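Local coordinates for protein shikimate 5-dehydrogenase (Mycobacterium fortuitum subsp. fortuitum DSM 46621, PDB 4XIJ) that probably catalyses the NADP-dependent interconversion of 3-dehydroshikimate and shikimate, the fourth of seven steps on the way to chorismate, at residues V18-I23 against V72-G76; S26-H32 against T45-I49. The contacts are given in a common frame with arbitrary orientation. Numbering follows the deposited sequence.

Contact 1 of 2, residues V18-I23 against V72-G76; sequences VLGSPI and VTMPG. With SO4 (sulfate ion), chain E; SO4 (sulfate ion), chain F.
Each of the two loops carries a cis-proline, P22 or P75, just past the end of its parallel strand. L19 is the parallel bridge partner of V72, CA to CA 4.8 Å, and L19 O accepts from T73 N at 2.8 Å. The pairing then continues past the strand ends, with S21 N giving a 2.9 Å bond to M74 O. G20 is nearly fully extended (phi/psi 167/-175). A CB there would collide with T73 CG2 and M74 O, so only glycine fits. T73 (chi1 t) sets CG2 3.7 Å from I23 CD1, while P75 CD lies 3.4 Å from S21 O. One water donates to P22 O and M74 O, 2.8 Å each. T73 OG1 lies 2.9 Å from O2 of sulfate E and from O3 of sulfate F. The turn closes with G76 N to T73 O, 2.9 Å. In the mixed sheet of the substrate-binding domain, strand 15-20 lies between 45-50 and 67-72; helix 56-61 covers L19 and V72, and helix 77-83 follows G76.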
loop_
_atom_site.group_PDB
_atom_site.type_symbol
_atom_site.label_atom_id
_atom_site.label_comp_id
_atom_site.label_asym_id
_atom_site.label_seq_id
_atom_site.Cartn_x
_atom_site.Cartn_y
_atom_site.Cartn_z
ATOM N N VAL A 18 2.419 -14.572 5.266
ATOM C CA VAL A 18 2.386 -13.823 3.999
ATOM C C VAL A 18 2.538 -14.771 2.829
ATOM O O VAL A 18 3.354 -15.686 2.859
ATOM C CB VAL A 18 3.479 -12.712 3.948
ATOM C CG1 VAL A 18 4.947 -13.258 4.097
ATOM C CG2 VAL A 18 3.321 -11.841 2.660
ATOM N N LEU A 19 1.684 -14.572 1.824
ATOM C CA LEU A 19 1.673 -15.372 0.594
ATOM C C LEU A 19 2.121 -14.540 -0.599
ATOM O O LEU A 19 1.663 -13.409 -0.767
ATOM C CB LEU A 19 0.269 -15.899 0.302
ATOM C CG LEU A 19 -0.533 -16.621 1.374
ATOM C CD1 LEU A 19 -1.830 -17.226 0.787
ATOM C CD2 LEU A 19 0.184 -17.553 2.308
ATOM N N GLY A 20 2.997 -15.092 -1.430
ATOM C CA GLY A 20 3.388 -14.385 -2.630
ATOM C C GLY A 20 4.604 -15.025 -3.263
ATOM O O GLY A 20 5.082 -16.063 -2.768
ATOM N N SER A 21 5.124 -14.404 -4.325
ATOM C CA SER A 21 6.267 -14.959 -5.026
ATOM C C SER A 21 6.841 -13.892 -5.958
ATOM O O SER A 21 6.188 -13.479 -6.902
ATOM C CB SER A 21 5.857 -16.209 -5.790
ATOM O OG SER A 21 6.961 -16.701 -6.539
ATOM N N PRO A 22 8.062 -13.425 -5.686
ATOM C CA PRO A 22 8.957 -13.878 -4.611
ATOM C C PRO A 22 8.506 -13.405 -3.220
ATOM O O PRO A 22 7.752 -12.428 -3.071
ATOM C CB PRO A 22 10.311 -13.266 -5.026
ATOM C CG PRO A 22 9.940 -12.030 -5.755
ATOM C CD PRO A 22 8.713 -12.430 -6.561
ATOM N N ILE A 23 8.956 -14.110 -2.189
ATOM C CA ILE A 23 8.398 -13.859 -0.866
ATOM C C ILE A 23 9.464 -13.434 0.155
ATOM O O ILE A 23 9.168 -13.250 1.339
ATOM C CB ILE A 23 7.603 -15.145 -0.395
ATOM C CG1 ILE A 23 6.548 -14.801 0.641
ATOM C CG2 ILE A 23 8.536 -16.241 0.070
ATOM C CD1 ILE A 23 5.693 -13.650 0.276
ATOM N N VAL A 72 -1.070 -10.749 1.747
ATOM C CA VAL A 72 -0.876 -11.290 0.401
ATOM C C VAL A 72 -0.097 -10.265 -0.384
ATOM O O VAL A 72 -0.446 -9.078 -0.402
ATOM C CB VAL A 72 -2.213 -11.578 -0.302
ATOM C CG1 VAL A 72 -1.963 -12.077 -1.748
ATOM C CG2 VAL A 72 -3.047 -12.628 0.479
ATOM N N THR A 73 0.966 -10.694 -1.032
ATOM C CA THR A 73 1.694 -9.762 -1.878
ATOM C C THR A 73 1.692 -10.288 -3.318
ATOM O O THR A 73 0.987 -11.260 -3.634
ATOM C CB THR A 73 3.127 -9.520 -1.300
ATOM O OG1 THR A 73 3.736 -8.448 -2.025
ATOM C CG2 THR A 73 4.044 -10.789 -1.355
ATOM N N MET A 74 2.417 -9.615 -4.207
ATOM C CA MET A 74 2.482 -10.027 -5.624
ATOM C C MET A 74 2.933 -11.494 -5.706
ATOM O O MET A 74 3.853 -11.891 -4.966
ATOM C CB MET A 74 3.444 -9.113 -6.381
ATOM C CG MET A 74 2.889 -7.726 -6.565
ATOM S SD MET A 74 3.098 -6.597 -5.143
ATOM C CE MET A 74 4.866 -6.616 -4.906
ATOM N N PRO A 75 2.322 -12.312 -6.590
ATOM C CA PRO A 75 1.350 -11.978 -7.631
ATOM C C PRO A 75 -0.088 -12.304 -7.225
ATOM O O PRO A 75 -0.917 -12.467 -8.102
ATOM C CB PRO A 75 1.796 -12.880 -8.791
ATOM C CG PRO A 75 2.198 -14.158 -8.073
ATOM C CD PRO A 75 2.837 -13.691 -6.760
ATOM N N GLY A 76 -0.362 -12.426 -5.943
ATOM C CA GLY A 76 -1.609 -13.016 -5.496
ATOM C C GLY A 76 -2.748 -12.070 -5.128
ATOM O O GLY A 76 -3.791 -12.545 -4.662
HETATM S S SO4 E . 2.095 -5.606 0.116
HETATM O O1 SO4 E . 3.081 -4.596 0.586
HETATM O O2 SO4 E . 2.509 -5.978 -1.273
HETATM O O3 SO4 E . 2.089 -6.832 0.965
HETATM O O4 SO4 E . 0.773 -5.008 0.347
HETATM S S SO4 F . 6.985 -6.914 -1.000
HETATM O O1 SO4 F . 7.865 -6.593 0.130
HETATM O O2 SO4 F . 7.727 -6.825 -2.250
HETATM O O3 SO4 F . 6.309 -8.193 -0.811
HETATM O O4 SO4 F . 5.963 -5.860 -1.037
HETATM O O HOH W 1 6.294 -10.591 -4.577
#

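Contact 2 of 2, residues S26-H32 against T45-I49; sequences SRSPQLH and TYERI
Y46, R48 and P29 carry most of this contact between the start of helix 28-38 and strand 45-50. The axes of 28-32 and 45-49 are 8.0 Å apart at closest approach and nearly antiparallel (175°), as in a beta-alpha-beta unit, here 15-20, 28-38, 45-50. P29 and Y46 are in register, CA to CA 5.6 Å. Y46 (chi1 t) points at the helix. Y46 CD1 is 3.4 Å from P29 CA and 3.7 Å from P29 CB. Y46 CE2 lies over one face of the H32 ring, 3.3 Å from H32 CG; the planes meet obliquely at 33°, centroids 4.6 Å apart. Y46 OH bonds to S71, H32 ND1 to Y36 and H32 NE2 to Q256. S26 O accepts from R48 NH1 at 2.8 Å and R48 NH2 at 3.2 Å (R48 chi1 m, chi2 t). Q30 OE1 accepts weakly from R48 NH2 at 2.9 Å. P29 CG covers one guanidinium face, 3.5 Å from R48 NH2. S26 OG (chi1 t) caps the helix, accepting from S28 N at 3.1 Å. The chemistry is mixed: ring packing meets the first turn, and R48 joins neutral oxygens of S26 and Q30, with no carboxylate across the contact.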
loop_
_atom_site.group_PDB
_atom_site.type_symbol
_atom_site.label_atom_id
_atom_site.label_comp_id
_atom_site.label_asym_id
_atom_site.label_seq_id
_atom_site.Cartn_x
_atom_site.Cartn_y
_atom_site.Cartn_z
ATOM N N SER A 26 9.301 -9.304 1.621
ATOM C CA SER A 26 8.221 -8.803 2.444
ATOM C C SER A 26 8.674 -8.564 3.869
ATOM O O SER A 26 9.366 -9.405 4.465
ATOM C CB SER A 26 7.042 -9.781 2.437
ATOM O OG SER A 26 6.013 -9.317 3.299
ATOM N N ARG A 27 8.263 -7.434 4.422
ATOM C CA ARG A 27 8.520 -7.137 5.829
ATOM C C ARG A 27 7.358 -7.549 6.703
ATOM O O ARG A 27 7.383 -7.302 7.917
ATOM C CB ARG A 27 8.777 -5.637 6.032
ATOM C CG ARG A 27 9.889 -5.019 5.182
ATOM C CD ARG A 27 11.110 -5.789 5.107
ATOM N NE ARG A 27 12.277 -4.945 4.860
ATOM C CZ ARG A 27 13.023 -4.936 3.764
ATOM N NH1 ARG A 27 12.740 -5.717 2.716
ATOM N NH2 ARG A 27 14.093 -4.157 3.743
ATOM N N SER A 28 6.349 -8.181 6.129
ATOM C CA SER A 28 5.164 -8.492 6.935
ATOM C C SER A 28 5.465 -9.400 8.133
ATOM O O SER A 28 4.945 -9.136 9.208
ATOM C CB SER A 28 4.073 -9.112 6.065
ATOM O OG SER A 28 3.614 -8.111 5.202
ATOM N N PRO A 29 6.299 -10.448 7.969
ATOM C CA PRO A 29 6.550 -11.294 9.152
ATOM C C PRO A 29 7.189 -10.520 10.303
ATOM O O PRO A 29 6.770 -10.655 11.463
ATOM C CB PRO A 29 7.498 -12.381 8.621
ATOM C CG PRO A 29 7.120 -12.477 7.164
ATOM C CD PRO A 29 6.913 -11.028 6.754
ATOM N N GLN A 30 8.153 -9.670 9.972
ATOM C CA GLN A 30 8.837 -8.863 10.968
ATOM C C GLN A 30 7.908 -7.926 11.688
ATOM O O GLN A 30 7.973 -7.808 12.924
ATOM C CB GLN A 30 9.969 -8.028 10.308
ATOM C CG GLN A 30 11.137 -8.814 9.786
ATOM C CD GLN A 30 11.009 -9.004 8.276
ATOM O OE1 GLN A 30 10.019 -9.587 7.792
ATOM N NE2 GLN A 30 12.012 -8.516 7.514
ATOM N N LEU A 31 7.116 -7.175 10.932
ATOM C CA LEU A 31 6.248 -6.187 11.562
ATOM C C LEU A 31 5.148 -6.848 12.386
ATOM O O LEU A 31 4.823 -6.376 13.484
ATOM C CB LEU A 31 5.635 -5.270 10.502
ATOM C CG LEU A 31 6.653 -4.333 9.819
ATOM C CD1 LEU A 31 6.046 -3.745 8.542
ATOM C CD2 LEU A 31 7.090 -3.228 10.722
ATOM N N HIS A 32 4.620 -7.969 11.897
ATOM C CA HIS A 32 3.607 -8.686 12.665
ATOM C C HIS A 32 4.183 -9.346 13.902
ATOM O O HIS A 32 3.586 -9.239 14.979
ATOM C CB HIS A 32 2.869 -9.726 11.806
ATOM C CG HIS A 32 1.781 -9.143 10.934
ATOM N ND1 HIS A 32 0.441 -9.255 11.241
ATOM C CD2 HIS A 32 1.845 -8.400 9.797
ATOM C CE1 HIS A 32 -0.277 -8.614 10.331
ATOM N NE2 HIS A 32 0.554 -8.099 9.429
ATOM N N THR A 45 2.191 -17.417 15.461
ATOM C CA THR A 45 3.235 -17.593 14.457
ATOM C C THR A 45 2.908 -16.802 13.183
ATOM O O THR A 45 1.740 -16.530 12.883
ATOM C CB THR A 45 3.438 -19.068 14.110
ATOM O OG1 THR A 45 2.198 -19.635 13.653
ATOM C CG2 THR A 45 3.948 -19.829 15.338
ATOM N N TYR A 46 3.948 -16.451 12.437
ATOM C CA TYR A 46 3.787 -15.725 11.186
ATOM C C TYR A 46 4.830 -16.221 10.218
ATOM O O TYR A 46 6.015 -15.927 10.405
ATOM C CB TYR A 46 3.912 -14.207 11.400
ATOM C CG TYR A 46 3.323 -13.435 10.262
ATOM C CD1 TYR A 46 3.940 -13.458 9.029
ATOM C CD2 TYR A 46 2.146 -12.694 10.412
ATOM C CE1 TYR A 46 3.428 -12.799 7.971
ATOM C CE2 TYR A 46 1.580 -11.983 9.301
ATOM C CZ TYR A 46 2.267 -12.068 8.078
ATOM O OH TYR A 46 1.879 -11.420 6.970
ATOM N N GLU A 47 4.421 -16.973 9.208
ATOM C CA GLU A 47 5.397 -17.529 8.296
ATOM C C GLU A 47 5.332 -16.945 6.892
ATOM O O GLU A 47 4.449 -16.159 6.603
ATOM C CB GLU A 47 5.264 -19.035 8.240
ATOM C CG GLU A 47 3.969 -19.552 7.777
ATOM C CD GLU A 47 3.814 -21.026 8.205
ATOM O OE1 GLU A 47 3.224 -21.290 9.276
ATOM O OE2 GLU A 47 4.329 -21.910 7.497
ATOM N N ARG A 48 6.331 -17.299 6.080
ATOM C CA ARG A 48 6.380 -16.970 4.650
ATOM C C ARG A 48 6.014 -18.174 3.844
ATOM O O ARG A 48 6.678 -19.221 4.001
ATOM C CB ARG A 48 7.776 -16.574 4.206
ATOM C CG ARG A 48 8.250 -15.278 4.686
ATOM C CD ARG A 48 9.743 -14.989 4.193
ATOM N NE ARG A 48 10.220 -14.032 5.179
ATOM C CZ ARG A 48 10.090 -12.717 5.067
ATOM N NH1 ARG A 48 9.562 -12.183 3.969
ATOM N NH2 ARG A 48 10.455 -11.940 6.075
ATOM N N ILE A 49 5.039 -18.042 2.961
ATOM C CA ILE A 49 4.669 -19.136 2.073
ATOM C C ILE A 49 4.762 -18.698 0.626
ATOM O O ILE A 49 4.037 -17.816 0.190
ATOM C CB ILE A 49 3.249 -19.657 2.400
ATOM C CG1 ILE A 49 3.156 -20.074 3.874
ATOM C CG2 ILE A 49 2.942 -20.844 1.537
ATOM C CD1 ILE A 49 1.727 -20.392 4.386
#

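In the fold
Contacts 1 and 2 share one sheet, their centres 11 Å apart. Strands 15-20 and 45-50 are neighbours in it, and contact 2 is nested in the chain loop that contact 1 closes. The two join directly: V18 O lies 2.9 Å from I49 N and I23 O lies 2.9 Å from R48 NH1, both probable hydrogen bonds. L19 CD2 packs 3.7 Å from I49 CB. R48 therefore links the end of 18-23 to the start of 26-32. The two sulfates, probably from the crystallisation liquor, lie by T73, and S26 CB lies 3.7 Å from O3 of sulfate F. H25, K77 and N98 also bind these ions. They may mark a pocket, consistent with the family's substrate-binding domain.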